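Local atomic coordinates of sugar kinase MJ0406 (Methanococcus jannaschii, PDB entry 2C4E), a protein that phosphorylates nucleosides, chiefly inosine, guanosine and cytidine, to their monophosphates, with ATP as the preferred phosphate donor and magnesium or manganese as cofactor. Residues N130-H135 / A256-Y261. Sequence-based numbering, arbitrary orientation.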
loop_
_atom_site.group_PDB
_atom_site.type_symbol
_atom_site.label_atom_id
_atom_site.label_comp_id
_atom_site.label_asym_id
_atom_site.label_seq_id
_atom_site.Cartn_x
_atom_site.Cartn_y
_atom_site.Cartn_z
ATOM N N ASN A 130 34.471 6.789 9.768
ATOM C CA ASN A 130 35.432 7.817 10.110
ATOM C C ASN A 130 34.771 9.062 10.662
ATOM O O ASN A 130 35.399 10.122 10.736
ATOM C CB ASN A 130 36.272 8.175 8.869
ATOM C CG ASN A 130 37.072 6.999 8.353
ATOM O OD1 ASN A 130 37.200 6.803 7.128
ATOM N ND2 ASN A 130 37.639 6.214 9.270
ATOM N N THR A 131 33.515 8.926 11.069
ATOM C CA THR A 131 32.727 10.040 11.572
ATOM C C THR A 131 32.802 10.186 13.093
ATOM O O THR A 131 33.162 9.262 13.801
ATOM C CB THR A 131 31.259 9.840 11.157
ATOM O OG1 THR A 131 30.864 8.479 11.408
ATOM C CG2 THR A 131 31.105 10.036 9.656
ATOM N N GLU A 132 32.450 11.365 13.593
ATOM C CA GLU A 132 32.439 11.595 15.035
ATOM C C GLU A 132 31.366 10.781 15.738
ATOM O O GLU A 132 31.583 10.339 16.850
ATOM C CB GLU A 132 32.246 13.070 15.351
ATOM C CG GLU A 132 33.560 13.823 15.227
ATOM C CD GLU A 132 33.442 15.315 15.350
ATOM O OE1 GLU A 132 32.458 15.805 15.943
ATOM O OE2 GLU A 132 34.383 15.988 14.867
ATOM N N ILE A 133 30.208 10.656 15.098
ATOM C CA ILE A 133 29.068 9.905 15.648
ATOM C C ILE A 133 28.516 8.961 14.609
ATOM O O ILE A 133 28.376 9.325 13.447
ATOM C CB ILE A 133 27.932 10.838 16.120
ATOM C CG1 ILE A 133 28.464 11.849 17.127
ATOM C CG2 ILE A 133 26.790 9.995 16.693
ATOM C CD1 ILE A 133 27.402 12.776 17.682
ATOM N N VAL A 134 28.246 7.734 15.025
ATOM C CA VAL A 134 27.495 6.784 14.236
ATOM C C VAL A 134 26.148 6.639 14.937
ATOM O O VAL A 134 26.073 6.137 16.069
ATOM C CB VAL A 134 28.235 5.431 14.162
ATOM C CG1 VAL A 134 27.375 4.384 13.525
ATOM C CG2 VAL A 134 29.554 5.608 13.406
ATOM N N HIS A 135 25.085 7.084 14.272
ATOM C CA HIS A 135 23.745 7.002 14.820
ATOM C C HIS A 135 23.004 5.852 14.163
ATOM O O HIS A 135 22.905 5.795 12.934
ATOM C CB HIS A 135 22.977 8.298 14.600
ATOM C CG HIS A 135 21.563 8.216 15.061
ATOM N ND1 HIS A 135 21.220 8.128 16.390
ATOM C CD2 HIS A 135 20.403 8.163 14.363
ATOM C CE1 HIS A 135 19.908 8.009 16.490
ATOM N NE2 HIS A 135 19.387 8.054 15.278
ATOM N N ALA A 256 23.837 19.472 17.396
ATOM C CA ALA A 256 24.310 20.354 18.451
ATOM C C ALA A 256 25.512 19.755 19.143
ATOM O O ALA A 256 26.469 20.458 19.471
ATOM C CB ALA A 256 23.218 20.616 19.443
ATOM N N TYR A 257 25.497 18.442 19.347
ATOM C CA TYR A 257 26.625 17.817 19.998
ATOM C C TYR A 257 27.901 17.969 19.175
ATOM O O TYR A 257 28.956 18.373 19.715
ATOM C CB TYR A 257 26.345 16.350 20.332
ATOM C CG TYR A 257 27.436 15.793 21.187
ATOM C CD1 TYR A 257 27.388 15.934 22.560
ATOM C CD2 TYR A 257 28.548 15.181 20.624
ATOM C CE1 TYR A 257 28.410 15.448 23.368
ATOM C CE2 TYR A 257 29.560 14.688 21.414
ATOM C CZ TYR A 257 29.488 14.831 22.785
ATOM O OH TYR A 257 30.506 14.346 23.586
ATOM N N VAL A 258 27.818 17.676 17.879
ATOM C CA VAL A 258 28.962 17.808 16.974
ATOM C C VAL A 258 29.416 19.251 16.895
ATOM O O VAL A 258 30.632 19.541 16.766
ATOM C CB VAL A 258 28.643 17.221 15.567
ATOM C CG1 VAL A 258 29.714 17.605 14.519
ATOM C CG2 VAL A 258 28.510 15.716 15.687
ATOM N N LYS A 259 28.460 20.173 17.001
ATOM C CA LYS A 259 28.770 21.602 16.972
ATOM C C LYS A 259 29.364 22.103 18.300
ATOM O O LYS A 259 29.771 23.261 18.398
ATOM C CB LYS A 259 27.536 22.413 16.597
ATOM C CG LYS A 259 27.188 22.333 15.122
ATOM C CD LYS A 259 25.901 23.063 14.790
ATOM C CE LYS A 259 25.610 22.982 13.299
ATOM N NZ LYS A 259 25.140 24.260 12.714
ATOM N N GLY A 260 29.403 21.246 19.318
ATOM C CA GLY A 260 30.213 21.482 20.507
ATOM C C GLY A 260 29.499 22.131 21.674
ATOM O O GLY A 260 30.127 22.738 22.542
ATOM N N TYR A 261 28.184 21.979 21.722
ATOM C CA TYR A 261 27.396 22.532 22.813
ATOM C C TYR A 261 27.233 21.504 23.933
ATOM O O TYR A 261 27.412 20.307 23.719
ATOM C CB TYR A 261 26.021 22.956 22.293
ATOM C CG TYR A 261 26.095 24.026 21.238
ATOM C CD1 TYR A 261 25.896 23.728 19.892
ATOM C CD2 TYR A 261 26.362 25.342 21.582
ATOM C CE1 TYR A 261 25.981 24.710 18.920
ATOM C CE2 TYR A 261 26.440 26.338 20.614
ATOM C CZ TYR A 261 26.246 26.005 19.282
ATOM O OH TYR A 261 26.291 26.976 18.307
#
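In this ribokinase-family kinase the C-terminal turn of helix 245-258 packs on the large sheet at strand 131-136, through Ile133, Glu132, Tyr257 and Val258. The end of Ile133 makes the apolar part of the contact. CD1 of Ile133 lies 3.7 Å from CG2 of Val258, and the two side chains run past each other in opposite directions. CD1 of Ile133 is also 4.0 Å from CD2 of Tyr257 and approaches that ring obliquely. The Ile133 side chain is extended (chi2 -178°), which carries CD1 out to the helix. Glu132 meets Val258 with its carboxylate: OE1 of Glu132 is 3.6 Å from CG1 and 4.0 Å from CG2 of Val258. This is a van der Waals contact between a carboxylate oxygen and two methyl groups. The chain turns a corner at Glu132, and the CA–CB bonds of both Glu132 and Ile133 point toward the helix end. Strand 131-136 lies between strands 7-11 and 156-159 in the parallel part of the sheet, and helix 245-258 packs on it. One turn earlier in the same helix, Leu254 also touches Ile133, and Arg250, the probable transition-state stabiliser, has its side chain about 9 Å from that of Ile133. Tyr257 sits edge-to-face with Phe182 and also touches Leu156 of strand 156-159. The helix closes in a Schellman motif, with Gly260 leaving helical angles at positive phi (95°). N of Gly260 bonds to O of Tyr257 at 2.9 Å. Tyr261 N reaches back to O of Ala256 at 3.2 Å.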